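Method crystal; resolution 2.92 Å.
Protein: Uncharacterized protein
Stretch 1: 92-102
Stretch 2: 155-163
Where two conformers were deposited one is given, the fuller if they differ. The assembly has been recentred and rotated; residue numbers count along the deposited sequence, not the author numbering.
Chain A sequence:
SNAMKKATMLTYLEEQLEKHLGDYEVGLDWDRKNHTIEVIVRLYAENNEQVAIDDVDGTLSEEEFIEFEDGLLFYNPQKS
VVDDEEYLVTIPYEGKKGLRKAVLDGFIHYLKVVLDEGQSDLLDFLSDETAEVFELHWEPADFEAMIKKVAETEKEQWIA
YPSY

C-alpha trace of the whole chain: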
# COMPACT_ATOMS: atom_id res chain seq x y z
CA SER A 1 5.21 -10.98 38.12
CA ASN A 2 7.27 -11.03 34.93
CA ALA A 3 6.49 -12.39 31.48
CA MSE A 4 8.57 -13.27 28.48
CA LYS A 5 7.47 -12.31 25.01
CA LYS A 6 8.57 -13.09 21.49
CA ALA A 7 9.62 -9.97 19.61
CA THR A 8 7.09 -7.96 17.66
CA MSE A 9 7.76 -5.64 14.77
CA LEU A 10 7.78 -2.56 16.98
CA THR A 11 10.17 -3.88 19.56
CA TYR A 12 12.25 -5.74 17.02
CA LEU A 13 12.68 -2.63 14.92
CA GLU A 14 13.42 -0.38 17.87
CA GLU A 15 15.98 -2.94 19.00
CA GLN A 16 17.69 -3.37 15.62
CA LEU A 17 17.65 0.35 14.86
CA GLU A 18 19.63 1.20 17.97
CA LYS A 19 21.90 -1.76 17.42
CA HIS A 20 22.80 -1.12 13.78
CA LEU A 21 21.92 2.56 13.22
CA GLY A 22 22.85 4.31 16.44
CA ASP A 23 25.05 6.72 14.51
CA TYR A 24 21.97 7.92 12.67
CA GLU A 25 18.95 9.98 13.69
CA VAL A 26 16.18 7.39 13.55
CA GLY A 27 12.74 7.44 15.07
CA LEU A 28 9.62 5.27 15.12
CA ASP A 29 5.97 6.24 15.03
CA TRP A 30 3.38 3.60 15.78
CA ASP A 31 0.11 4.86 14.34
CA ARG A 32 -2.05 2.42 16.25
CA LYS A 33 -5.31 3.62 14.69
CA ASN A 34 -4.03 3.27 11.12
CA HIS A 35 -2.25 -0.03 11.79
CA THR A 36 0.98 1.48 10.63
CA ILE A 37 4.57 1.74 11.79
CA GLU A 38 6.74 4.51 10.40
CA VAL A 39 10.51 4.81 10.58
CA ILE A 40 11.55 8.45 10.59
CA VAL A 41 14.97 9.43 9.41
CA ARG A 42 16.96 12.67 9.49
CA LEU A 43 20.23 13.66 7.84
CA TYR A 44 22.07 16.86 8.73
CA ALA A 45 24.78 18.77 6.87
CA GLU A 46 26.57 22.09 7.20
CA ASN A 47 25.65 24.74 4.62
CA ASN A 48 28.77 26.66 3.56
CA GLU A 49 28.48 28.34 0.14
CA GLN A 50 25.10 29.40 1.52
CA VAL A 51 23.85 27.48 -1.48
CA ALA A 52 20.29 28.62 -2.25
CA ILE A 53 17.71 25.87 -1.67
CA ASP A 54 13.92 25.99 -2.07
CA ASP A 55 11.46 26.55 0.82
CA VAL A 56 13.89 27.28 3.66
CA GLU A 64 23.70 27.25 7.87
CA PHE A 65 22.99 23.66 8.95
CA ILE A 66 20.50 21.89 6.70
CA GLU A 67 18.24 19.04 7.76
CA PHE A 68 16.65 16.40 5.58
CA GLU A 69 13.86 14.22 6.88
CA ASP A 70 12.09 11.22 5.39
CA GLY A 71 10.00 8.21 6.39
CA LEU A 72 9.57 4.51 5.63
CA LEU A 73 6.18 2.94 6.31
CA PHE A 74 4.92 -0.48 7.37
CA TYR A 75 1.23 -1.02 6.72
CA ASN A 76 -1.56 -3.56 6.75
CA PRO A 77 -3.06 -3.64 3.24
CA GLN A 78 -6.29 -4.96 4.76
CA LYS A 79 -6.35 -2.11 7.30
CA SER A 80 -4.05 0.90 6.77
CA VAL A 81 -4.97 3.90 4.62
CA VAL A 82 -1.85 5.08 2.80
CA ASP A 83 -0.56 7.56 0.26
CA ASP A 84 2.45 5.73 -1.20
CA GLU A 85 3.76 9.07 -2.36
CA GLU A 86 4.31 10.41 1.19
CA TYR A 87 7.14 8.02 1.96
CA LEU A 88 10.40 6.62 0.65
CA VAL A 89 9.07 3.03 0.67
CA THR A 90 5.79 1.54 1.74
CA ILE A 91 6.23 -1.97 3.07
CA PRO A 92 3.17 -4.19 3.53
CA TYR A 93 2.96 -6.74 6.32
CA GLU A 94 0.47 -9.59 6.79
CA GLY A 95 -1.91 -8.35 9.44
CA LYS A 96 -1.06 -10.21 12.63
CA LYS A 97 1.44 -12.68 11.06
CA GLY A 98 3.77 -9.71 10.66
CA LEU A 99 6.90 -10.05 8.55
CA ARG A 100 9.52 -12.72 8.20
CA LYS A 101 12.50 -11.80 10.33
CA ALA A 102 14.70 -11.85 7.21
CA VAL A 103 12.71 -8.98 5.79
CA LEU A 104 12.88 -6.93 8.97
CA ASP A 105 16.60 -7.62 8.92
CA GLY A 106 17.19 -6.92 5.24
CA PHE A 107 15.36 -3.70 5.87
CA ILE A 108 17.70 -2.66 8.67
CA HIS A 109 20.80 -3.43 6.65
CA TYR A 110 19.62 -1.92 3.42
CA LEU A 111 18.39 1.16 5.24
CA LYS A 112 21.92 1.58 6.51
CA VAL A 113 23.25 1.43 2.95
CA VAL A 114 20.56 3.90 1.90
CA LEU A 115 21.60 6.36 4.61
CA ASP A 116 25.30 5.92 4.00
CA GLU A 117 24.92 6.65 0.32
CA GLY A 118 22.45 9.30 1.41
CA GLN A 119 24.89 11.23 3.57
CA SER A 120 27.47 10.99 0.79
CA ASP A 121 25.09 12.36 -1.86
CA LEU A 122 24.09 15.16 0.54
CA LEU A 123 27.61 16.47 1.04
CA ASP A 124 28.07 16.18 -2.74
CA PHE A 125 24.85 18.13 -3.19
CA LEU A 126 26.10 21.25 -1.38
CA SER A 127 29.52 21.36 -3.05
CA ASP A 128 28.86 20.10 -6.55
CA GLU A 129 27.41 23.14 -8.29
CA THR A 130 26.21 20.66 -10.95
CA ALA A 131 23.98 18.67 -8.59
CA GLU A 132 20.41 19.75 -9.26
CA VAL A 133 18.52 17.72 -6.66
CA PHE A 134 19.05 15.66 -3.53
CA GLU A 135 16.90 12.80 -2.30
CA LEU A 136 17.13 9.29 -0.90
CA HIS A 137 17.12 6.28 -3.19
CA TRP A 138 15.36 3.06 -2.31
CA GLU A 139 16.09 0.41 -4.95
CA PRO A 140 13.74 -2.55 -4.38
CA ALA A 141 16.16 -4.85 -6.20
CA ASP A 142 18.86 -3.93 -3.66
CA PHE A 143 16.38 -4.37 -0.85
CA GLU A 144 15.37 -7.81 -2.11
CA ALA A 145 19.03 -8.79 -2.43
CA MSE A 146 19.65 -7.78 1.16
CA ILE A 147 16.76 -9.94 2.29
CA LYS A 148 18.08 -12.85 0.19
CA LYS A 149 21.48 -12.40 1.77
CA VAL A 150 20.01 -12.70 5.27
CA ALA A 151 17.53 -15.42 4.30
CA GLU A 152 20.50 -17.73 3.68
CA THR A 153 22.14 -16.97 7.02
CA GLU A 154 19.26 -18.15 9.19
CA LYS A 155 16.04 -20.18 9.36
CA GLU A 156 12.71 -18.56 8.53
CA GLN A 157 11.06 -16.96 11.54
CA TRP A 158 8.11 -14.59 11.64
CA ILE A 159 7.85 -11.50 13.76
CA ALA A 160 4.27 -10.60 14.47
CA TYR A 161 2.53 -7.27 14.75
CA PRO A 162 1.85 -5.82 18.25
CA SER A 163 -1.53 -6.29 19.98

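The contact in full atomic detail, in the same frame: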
# COMPACT_ATOMS: atom_id res chain seq x y z
N PRO A 92 4.36 -3.52 3.02
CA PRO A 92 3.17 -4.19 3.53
C PRO A 92 3.56 -5.35 4.43
O PRO A 92 4.56 -6.02 4.17
CB PRO A 92 2.50 -4.72 2.26
CG PRO A 92 3.63 -4.95 1.30
CD PRO A 92 4.68 -3.91 1.63
N TYR A 93 2.78 -5.58 5.48
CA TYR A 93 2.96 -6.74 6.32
C TYR A 93 1.62 -7.46 6.41
O TYR A 93 0.59 -6.89 6.05
CB TYR A 93 3.46 -6.33 7.70
CG TYR A 93 2.48 -5.51 8.51
CD1 TYR A 93 2.51 -4.12 8.48
CD2 TYR A 93 1.53 -6.13 9.31
CE1 TYR A 93 1.62 -3.38 9.23
CE2 TYR A 93 0.63 -5.39 10.07
CZ TYR A 93 0.68 -4.02 10.02
OH TYR A 93 -0.22 -3.28 10.75
N GLU A 94 1.64 -8.71 6.88
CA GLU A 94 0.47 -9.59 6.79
C GLU A 94 -0.42 -9.57 8.01
O GLU A 94 -0.53 -10.58 8.71
CB GLU A 94 0.89 -11.03 6.56
CG GLU A 94 1.78 -11.23 5.36
CD GLU A 94 1.89 -12.68 4.99
OE1 GLU A 94 1.05 -13.48 5.46
OE2 GLU A 94 2.82 -13.02 4.22
N GLY A 95 -1.09 -8.45 8.26
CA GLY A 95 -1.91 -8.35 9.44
C GLY A 95 -1.12 -8.88 10.62
O GLY A 95 0.04 -8.51 10.80
N LYS A 96 -1.71 -9.79 11.39
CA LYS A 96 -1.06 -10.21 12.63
C LYS A 96 0.22 -11.03 12.41
O LYS A 96 1.17 -10.87 13.17
CB LYS A 96 -2.05 -10.93 13.56
CG LYS A 96 -1.83 -10.60 15.03
CD LYS A 96 -3.15 -10.52 15.80
CE LYS A 96 -2.97 -9.84 17.16
NZ LYS A 96 -4.27 -9.64 17.86
N LYS A 97 0.24 -11.88 11.38
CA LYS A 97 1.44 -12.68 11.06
C LYS A 97 2.72 -11.86 11.10
O LYS A 97 3.78 -12.37 11.49
CB LYS A 97 1.32 -13.30 9.67
CG LYS A 97 0.31 -14.40 9.53
CD LYS A 97 0.53 -15.16 8.21
CE LYS A 97 1.63 -16.21 8.33
NZ LYS A 97 2.91 -15.64 8.84
N GLY A 98 2.63 -10.61 10.66
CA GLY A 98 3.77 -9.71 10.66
C GLY A 98 4.64 -9.85 9.43
O GLY A 98 4.15 -9.90 8.31
N LEU A 99 5.95 -9.89 9.64
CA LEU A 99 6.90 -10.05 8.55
C LEU A 99 7.89 -11.11 8.94
O LEU A 99 8.21 -11.26 10.11
CB LEU A 99 7.65 -8.74 8.28
CG LEU A 99 6.96 -7.57 7.58
CD1 LEU A 99 7.81 -6.32 7.68
CD2 LEU A 99 6.66 -7.88 6.13
N ARG A 100 8.40 -11.83 7.95
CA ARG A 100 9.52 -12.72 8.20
C ARG A 100 10.64 -11.88 8.79
O ARG A 100 10.83 -10.71 8.44
CB ARG A 100 9.97 -13.39 6.90
CG ARG A 100 9.12 -14.57 6.49
CD ARG A 100 9.33 -14.92 5.03
NE ARG A 100 10.75 -15.12 4.72
CZ ARG A 100 11.43 -14.44 3.80
NH1 ARG A 100 10.84 -13.49 3.08
NH2 ARG A 100 12.72 -14.71 3.60
N LYS A 101 11.39 -12.48 9.70
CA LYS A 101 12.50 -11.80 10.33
C LYS A 101 13.48 -11.31 9.27
O LYS A 101 13.99 -10.19 9.36
CB LYS A 101 13.19 -12.77 11.28
CG LYS A 101 14.24 -12.15 12.18
CD LYS A 101 14.84 -13.22 13.06
CE LYS A 101 16.33 -13.03 13.21
NZ LYS A 101 16.66 -11.82 14.01
N ALA A 102 13.72 -12.14 8.26
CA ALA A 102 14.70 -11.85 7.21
C ALA A 102 14.41 -10.54 6.52
O ALA A 102 15.32 -9.83 6.10
CB ALA A 102 14.74 -12.97 6.20
N LYS A 155 17.26 -19.43 9.65
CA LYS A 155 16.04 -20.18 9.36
C LYS A 155 14.82 -19.28 9.50
O LYS A 155 14.72 -18.49 10.43
CB LYS A 155 15.90 -21.39 10.29
CG LYS A 155 17.16 -22.26 10.39
CD LYS A 155 18.26 -21.56 11.18
CE LYS A 155 19.55 -22.37 11.21
NZ LYS A 155 19.43 -23.60 12.05
N GLU A 156 13.88 -19.42 8.56
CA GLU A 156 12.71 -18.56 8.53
C GLU A 156 12.08 -18.44 9.91
O GLU A 156 11.96 -19.42 10.64
CB GLU A 156 11.67 -19.08 7.54
CG GLU A 156 10.42 -18.23 7.45
CD GLU A 156 9.42 -18.79 6.47
OE1 GLU A 156 9.70 -19.84 5.87
OE2 GLU A 156 8.35 -18.17 6.29
N GLN A 157 11.70 -17.22 10.27
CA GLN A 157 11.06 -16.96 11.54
C GLN A 157 10.24 -15.71 11.34
O GLN A 157 10.70 -14.75 10.72
CB GLN A 157 12.10 -16.73 12.63
CG GLN A 157 11.49 -16.26 13.95
CD GLN A 157 12.54 -15.90 14.99
OE1 GLN A 157 12.22 -15.32 16.03
NE2 GLN A 157 13.80 -16.22 14.70
N TRP A 158 9.01 -15.72 11.84
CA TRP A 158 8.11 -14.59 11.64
C TRP A 158 8.07 -13.74 12.87
O TRP A 158 8.20 -14.22 13.99
CB TRP A 158 6.71 -15.07 11.30
CG TRP A 158 6.64 -15.67 9.96
CD1 TRP A 158 7.07 -16.91 9.58
CD2 TRP A 158 6.12 -15.05 8.78
NE1 TRP A 158 6.84 -17.10 8.24
CE2 TRP A 158 6.26 -15.97 7.73
CE3 TRP A 158 5.55 -13.80 8.53
CZ2 TRP A 158 5.85 -15.68 6.44
CZ3 TRP A 158 5.14 -13.52 7.25
CH2 TRP A 158 5.28 -14.45 6.21
N ILE A 159 7.88 -12.45 12.67
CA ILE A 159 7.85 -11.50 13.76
C ILE A 159 6.56 -10.73 13.65
O ILE A 159 6.38 -9.91 12.76
CB ILE A 159 9.05 -10.59 13.71
CG1 ILE A 159 10.28 -11.36 14.20
CG2 ILE A 159 8.82 -9.35 14.55
CD1 ILE A 159 11.57 -10.66 13.94
N ALA A 160 5.65 -11.04 14.57
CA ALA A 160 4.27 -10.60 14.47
C ALA A 160 4.10 -9.12 14.74
O ALA A 160 5.03 -8.43 15.15
CB ALA A 160 3.42 -11.39 15.41
N TYR A 161 2.88 -8.65 14.50
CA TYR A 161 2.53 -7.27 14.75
C TYR A 161 1.92 -7.17 16.15
O TYR A 161 1.13 -8.03 16.55
CB TYR A 161 1.53 -6.82 13.69
CG TYR A 161 1.04 -5.41 13.83
CD1 TYR A 161 -0.13 -5.13 14.54
CD2 TYR A 161 1.70 -4.35 13.23
CE1 TYR A 161 -0.60 -3.84 14.66
CE2 TYR A 161 1.24 -3.06 13.35
CZ TYR A 161 0.09 -2.81 14.06
OH TYR A 161 -0.38 -1.52 14.18
N PRO A 162 2.30 -6.13 16.89
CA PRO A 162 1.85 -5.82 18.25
C PRO A 162 0.33 -5.97 18.43
O PRO A 162 -0.42 -5.91 17.47
CB PRO A 162 2.26 -4.36 18.41
CG PRO A 162 3.49 -4.24 17.59
CD PRO A 162 3.29 -5.14 16.41
N SER A 163 -0.11 -6.16 19.68
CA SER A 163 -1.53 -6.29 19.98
C SER A 163 -1.95 -5.32 21.08
O SER A 163 -1.19 -5.06 22.01
CB SER A 163 -1.85 -7.73 20.39
OG SER A 163 -1.04 -8.64 19.66
O HOH W 1 12.75 -15.12 8.10

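The contact opens with Glu 156. Its extended side chain places OE2 3.6 Å from Arg 100 CD and 4.2 Å from Arg 100 NE, near enough for opposite charges to attract but beyond a salt bridge; the same OE2 accepts a weak hydrogen bond from Trp 158 NE1 at 2.7 Å.

Gln 157 contributes through its backbone, and its side chain also packs by Lys 101, with Gln 157 NE2 3.6 Å from Lys 101 CD. Gln 157 O accepts a hydrogen bond from Lys 101 N (2.6 Å), at the start of a helix for which Arg 100 occupies the N-cap position. A water accepts from both Gln 157 N (3.2 Å) and Ala 102 N (3.1 Å), linking the two stretches once more.

Trp 158 pairs with Arg 100 in an antiparallel, non-hydrogen-bonded bridge, and its broad indole exploits both faces. Lys 97 NZ lies 3.2 Å from the centroid of the six-membered ring, 13° off the normal, a cation-pi contact in which the ammonium meets the electron-rich face. Over the opposite face, Arg 100 CG sits 3.6 Å from the same centroid as a CH-pi contact.

Ile 159 forms the hydrogen-bonded pair with Leu 99: Ile 159 N donates to Leu 99 O (2.8 Å) and Leu 99 N to Ile 159 O (3.1 Å). Both apolar side chains are buried on the same face of the sheet, and Ile 159 CD1 also reaches Lys 101 CG at 3.5 Å.

At Ala 160 the backbones close in, its CA 3.9 Å from Gly 98 CA. Gly 98 suits this close approach: its phi is positive, and an ideal CB on Gly 98 would lie 2.0 Å from Ile 159 O, a clash.

Tyr 161 N donates to Lys 96 O (3.1 Å). Its flat aromatic ring offers a face to Tyr 93: the rings lie nearly parallel, planes at 10° but slid apart, leaving Tyr 93 OH over that face, 3.0 Å from Tyr 161 CE2.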